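Local coordinates for protein translation factor SUI1 homolog (Pyrococcus horikoshii, PDB 5ZCY) that probably takes part in translation initiation as the archaeal counterpart of eukaryotic initiation factor 1, in a family associated with mRNA binding, at residues Q21-E29 against K37-E45. Numbering follows the deposited sequence.
Sequences QQRIKVYIE and KTIIEGIDE
The ring of Y27 lays one face over I39, whose CB sits 3.9 Å from the ring centroid in a CH-pi contact, while the carboxylates of E41 and E29 come up at its edge; at the edge of the R23 guanidinium, near its plane, lies D44 N. Y27 OH donates to E41 OE1 in a very short bond of 2.5 Å, with ring and carboxylate planes 57° apart. The ring gets there because CG stands between backbone N and carbonyl carbon (chi1 57°). With an alanine in place of Y27, E41 OE1 would probably lose its hydroxyl partner and I39 the ring over its CB. E29 CG packs on I39 CG1 at 3.7 Å; a water links its OE1 weakly to K37 NZ, but salt bridges hold each more firmly, E29 to R71 and K37 to E73. These strands form the antiparallel hairpin of the SUI1-family sheet, flanked by strand 71-75 beside 36-41 and strand 96-98 beside 24-30. On the opposite face V26 CG1 presses tightly on T38 CG2 (3.5 Å), and I24 CG2 lies beside I40 CG2; I82 of helix 82-88 covers V26 and I40. Just beyond strand 36-41, G42, with phi at 111° and no side chain, brings its CA hydrogen to R23 O.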
loop_
_atom_site.group_PDB
_atom_site.type_symbol
_atom_site.label_atom_id
_atom_site.label_comp_id
_atom_site.label_asym_id
_atom_site.label_seq_id
_atom_site.Cartn_x
_atom_site.Cartn_y
_atom_site.Cartn_z
ATOM N N GLN A 21 -0.158 -16.898 -2.569
ATOM C CA GLN A 21 1.100 -16.194 -2.505
ATOM C C GLN A 21 0.963 -14.938 -1.625
ATOM O O GLN A 21 -0.141 -14.522 -1.250
ATOM C CB GLN A 21 1.591 -15.850 -3.910
ATOM C CG GLN A 21 0.701 -14.961 -4.766
ATOM C CD GLN A 21 1.132 -15.043 -6.224
ATOM O OE1 GLN A 21 2.222 -14.572 -6.587
ATOM N NE2 GLN A 21 0.314 -15.693 -7.058
ATOM N N GLN A 22 2.104 -14.346 -1.265
ATOM C CA GLN A 22 2.142 -13.061 -0.566
ATOM C C GLN A 22 1.767 -11.952 -1.544
ATOM O O GLN A 22 2.599 -11.251 -2.150
ATOM C CB GLN A 22 3.532 -12.795 0.006
ATOM C CG GLN A 22 3.615 -13.371 1.386
ATOM C CD GLN A 22 4.848 -12.894 2.053
ATOM O OE1 GLN A 22 5.929 -13.172 1.544
ATOM N NE2 GLN A 22 4.710 -12.146 3.166
ATOM N N ARG A 23 0.489 -11.912 -1.775
ATOM C CA ARG A 23 -0.069 -11.293 -2.885
ATOM C C ARG A 23 -0.029 -9.775 -2.645
ATOM O O ARG A 23 -0.051 -9.153 -3.701
ATOM C CB ARG A 23 -1.522 -11.806 -3.192
ATOM C CG ARG A 23 -2.460 -12.007 -2.005
ATOM C CD ARG A 23 -3.910 -12.366 -2.357
ATOM N NE ARG A 23 -4.606 -11.239 -2.981
ATOM C CZ ARG A 23 -4.913 -10.079 -2.388
ATOM N NH1 ARG A 23 -4.639 -9.844 -1.119
ATOM N NH2 ARG A 23 -5.546 -9.135 -3.068
ATOM N N ILE A 24 -0.071 -9.218 -1.397
ATOM C CA ILE A 24 -0.016 -7.726 -1.329
ATOM C C ILE A 24 1.469 -7.335 -1.233
ATOM O O ILE A 24 2.057 -7.625 -0.238
ATOM C CB ILE A 24 -0.827 -7.142 -0.205
ATOM C CG1 ILE A 24 -2.320 -7.537 -0.450
ATOM C CG2 ILE A 24 -0.704 -5.652 -0.122
ATOM C CD1 ILE A 24 -3.140 -7.304 0.776
ATOM N N LYS A 25 2.042 -6.713 -2.247
ATOM C CA LYS A 25 3.397 -6.323 -2.298
ATOM C C LYS A 25 3.515 -4.845 -2.012
ATOM O O LYS A 25 2.789 -4.070 -2.588
ATOM C CB LYS A 25 3.993 -6.577 -3.662
ATOM C CG LYS A 25 3.905 -7.970 -4.208
ATOM C CD LYS A 25 4.609 -8.866 -3.290
ATOM C CE LYS A 25 4.916 -10.217 -3.971
ATOM N NZ LYS A 25 5.237 -11.256 -2.964
ATOM N N VAL A 26 4.489 -4.487 -1.208
ATOM C CA VAL A 26 4.736 -3.102 -0.855
ATOM C C VAL A 26 6.200 -2.842 -1.183
ATOM O O VAL A 26 7.084 -3.527 -0.624
ATOM C CB VAL A 26 4.446 -2.752 0.576
ATOM C CG1 VAL A 26 4.701 -1.258 0.863
ATOM C CG2 VAL A 26 3.048 -3.159 0.991
ATOM N N TYR A 27 6.471 -1.835 -1.987
ATOM C CA TYR A 27 7.873 -1.599 -2.403
ATOM C C TYR A 27 8.059 -0.131 -2.685
ATOM O O TYR A 27 7.100 0.575 -2.731
ATOM C CB TYR A 27 8.210 -2.430 -3.596
ATOM C CG TYR A 27 7.382 -2.306 -4.841
ATOM C CD1 TYR A 27 6.262 -3.064 -5.023
ATOM C CD2 TYR A 27 7.708 -1.409 -5.883
ATOM C CE1 TYR A 27 5.460 -2.992 -6.182
ATOM C CE2 TYR A 27 6.905 -1.301 -6.982
ATOM C CZ TYR A 27 5.806 -2.110 -7.175
ATOM O OH TYR A 27 4.968 -2.103 -8.256
ATOM N N ILE A 28 9.272 0.306 -2.951
ATOM C CA ILE A 28 9.559 1.729 -3.147
ATOM C C ILE A 28 9.903 1.966 -4.552
ATOM O O ILE A 28 10.582 1.144 -5.224
ATOM C CB ILE A 28 10.789 2.140 -2.327
ATOM C CG1 ILE A 28 10.576 1.931 -0.888
ATOM C CG2 ILE A 28 11.261 3.548 -2.734
ATOM C CD1 ILE A 28 9.432 2.733 -0.397
ATOM N N GLU A 29 9.413 3.069 -5.109
ATOM C CA GLU A 29 9.811 3.606 -6.447
ATOM C C GLU A 29 10.372 5.005 -6.214
ATOM O O GLU A 29 10.151 5.683 -5.211
ATOM C CB GLU A 29 8.663 3.668 -7.438
ATOM C CG GLU A 29 8.271 2.307 -8.030
ATOM C CD GLU A 29 7.168 2.306 -9.059
ATOM O OE1 GLU A 29 6.464 3.316 -9.220
ATOM O OE2 GLU A 29 6.934 1.185 -9.705
ATOM N N LYS A 37 8.584 7.064 -3.215
ATOM C CA LYS A 37 7.165 6.745 -3.097
ATOM C C LYS A 37 7.020 5.276 -2.736
ATOM O O LYS A 37 7.803 4.432 -3.163
ATOM C CB LYS A 37 6.348 7.097 -4.263
ATOM C CG LYS A 37 6.786 6.535 -5.531
ATOM C CD LYS A 37 5.969 7.164 -6.702
ATOM C CE LYS A 37 6.204 6.506 -8.019
ATOM N NZ LYS A 37 5.386 7.267 -9.060
ATOM N N THR A 38 5.978 4.974 -1.977
ATOM C CA THR A 38 5.627 3.616 -1.577
ATOM C C THR A 38 4.504 3.110 -2.481
ATOM O O THR A 38 3.480 3.830 -2.609
ATOM C CB THR A 38 5.181 3.557 -0.161
ATOM O OG1 THR A 38 6.184 4.027 0.709
ATOM C CG2 THR A 38 4.763 2.168 0.339
ATOM N N ILE A 39 4.687 1.947 -3.096
ATOM C CA ILE A 39 3.715 1.352 -3.960
ATOM C C ILE A 39 3.143 0.164 -3.243
ATOM O O ILE A 39 3.843 -0.649 -2.651
ATOM C CB ILE A 39 4.346 0.842 -5.286
ATOM C CG1 ILE A 39 5.233 1.908 -5.938
ATOM C CG2 ILE A 39 3.317 0.226 -6.203
ATOM C CD1 ILE A 39 4.486 3.163 -6.255
ATOM N N ILE A 40 1.783 0.113 -3.264
ATOM C CA ILE A 40 1.056 -1.120 -2.732
ATOM C C ILE A 40 0.325 -1.740 -3.951
ATOM O O ILE A 40 -0.563 -1.080 -4.564
ATOM C CB ILE A 40 0.032 -0.732 -1.643
ATOM C CG1 ILE A 40 0.730 0.004 -0.522
ATOM C CG2 ILE A 40 -0.664 -1.968 -1.157
ATOM C CD1 ILE A 40 -0.259 0.853 0.267
ATOM N N GLU A 41 0.740 -2.942 -4.243
ATOM C CA GLU A 41 0.194 -3.680 -5.412
ATOM C C GLU A 41 -0.340 -4.975 -4.940
ATOM O O GLU A 41 0.043 -5.558 -3.951
ATOM C CB GLU A 41 1.362 -3.940 -6.425
ATOM C CG GLU A 41 1.177 -4.354 -7.839
ATOM C CD GLU A 41 2.627 -4.328 -8.405
ATOM O OE1 GLU A 41 2.984 -3.352 -8.983
ATOM O OE2 GLU A 41 3.440 -5.258 -8.080
ATOM N N GLY A 42 -1.446 -5.428 -5.511
ATOM C CA GLY A 42 -2.015 -6.725 -5.162
ATOM C C GLY A 42 -3.315 -6.755 -4.417
ATOM O O GLY A 42 -3.958 -7.827 -4.224
ATOM N N ILE A 43 -3.771 -5.603 -3.960
ATOM C CA ILE A 43 -5.115 -5.516 -3.412
ATOM C C ILE A 43 -6.089 -5.637 -4.586
ATOM O O ILE A 43 -5.928 -4.957 -5.588
ATOM C CB ILE A 43 -5.321 -4.234 -2.666
ATOM C CG1 ILE A 43 -4.479 -4.200 -1.408
ATOM C CG2 ILE A 43 -6.805 -4.073 -2.243
ATOM C CD1 ILE A 43 -4.400 -2.846 -0.715
ATOM N N ASP A 44 -7.105 -6.485 -4.457
ATOM C CA ASP A 44 -8.011 -6.812 -5.565
ATOM C C ASP A 44 -8.861 -5.543 -5.873
ATOM O O ASP A 44 -9.732 -5.118 -5.072
ATOM C CB ASP A 44 -8.884 -7.950 -5.083
ATOM C CG ASP A 44 -9.844 -8.459 -6.129
ATOM O OD1 ASP A 44 -10.214 -7.717 -7.036
ATOM O OD2 ASP A 44 -10.145 -9.692 -6.035
ATOM N N GLU A 45 -8.556 -4.951 -6.997
ATOM C CA GLU A 45 -9.124 -3.700 -7.412
ATOM C C GLU A 45 -10.598 -3.896 -7.839
ATOM O O GLU A 45 -11.351 -2.946 -7.858
ATOM C CB GLU A 45 -8.249 -3.031 -8.452
ATOM C CG GLU A 45 -8.215 -3.754 -9.753
ATOM C CD GLU A 45 -7.445 -3.016 -10.808
ATOM O OE1 GLU A 45 -6.623 -3.695 -11.418
ATOM O OE2 GLU A 45 -7.664 -1.794 -11.023
HETATM O O HOH W 1 6.716 5.441 -10.824
#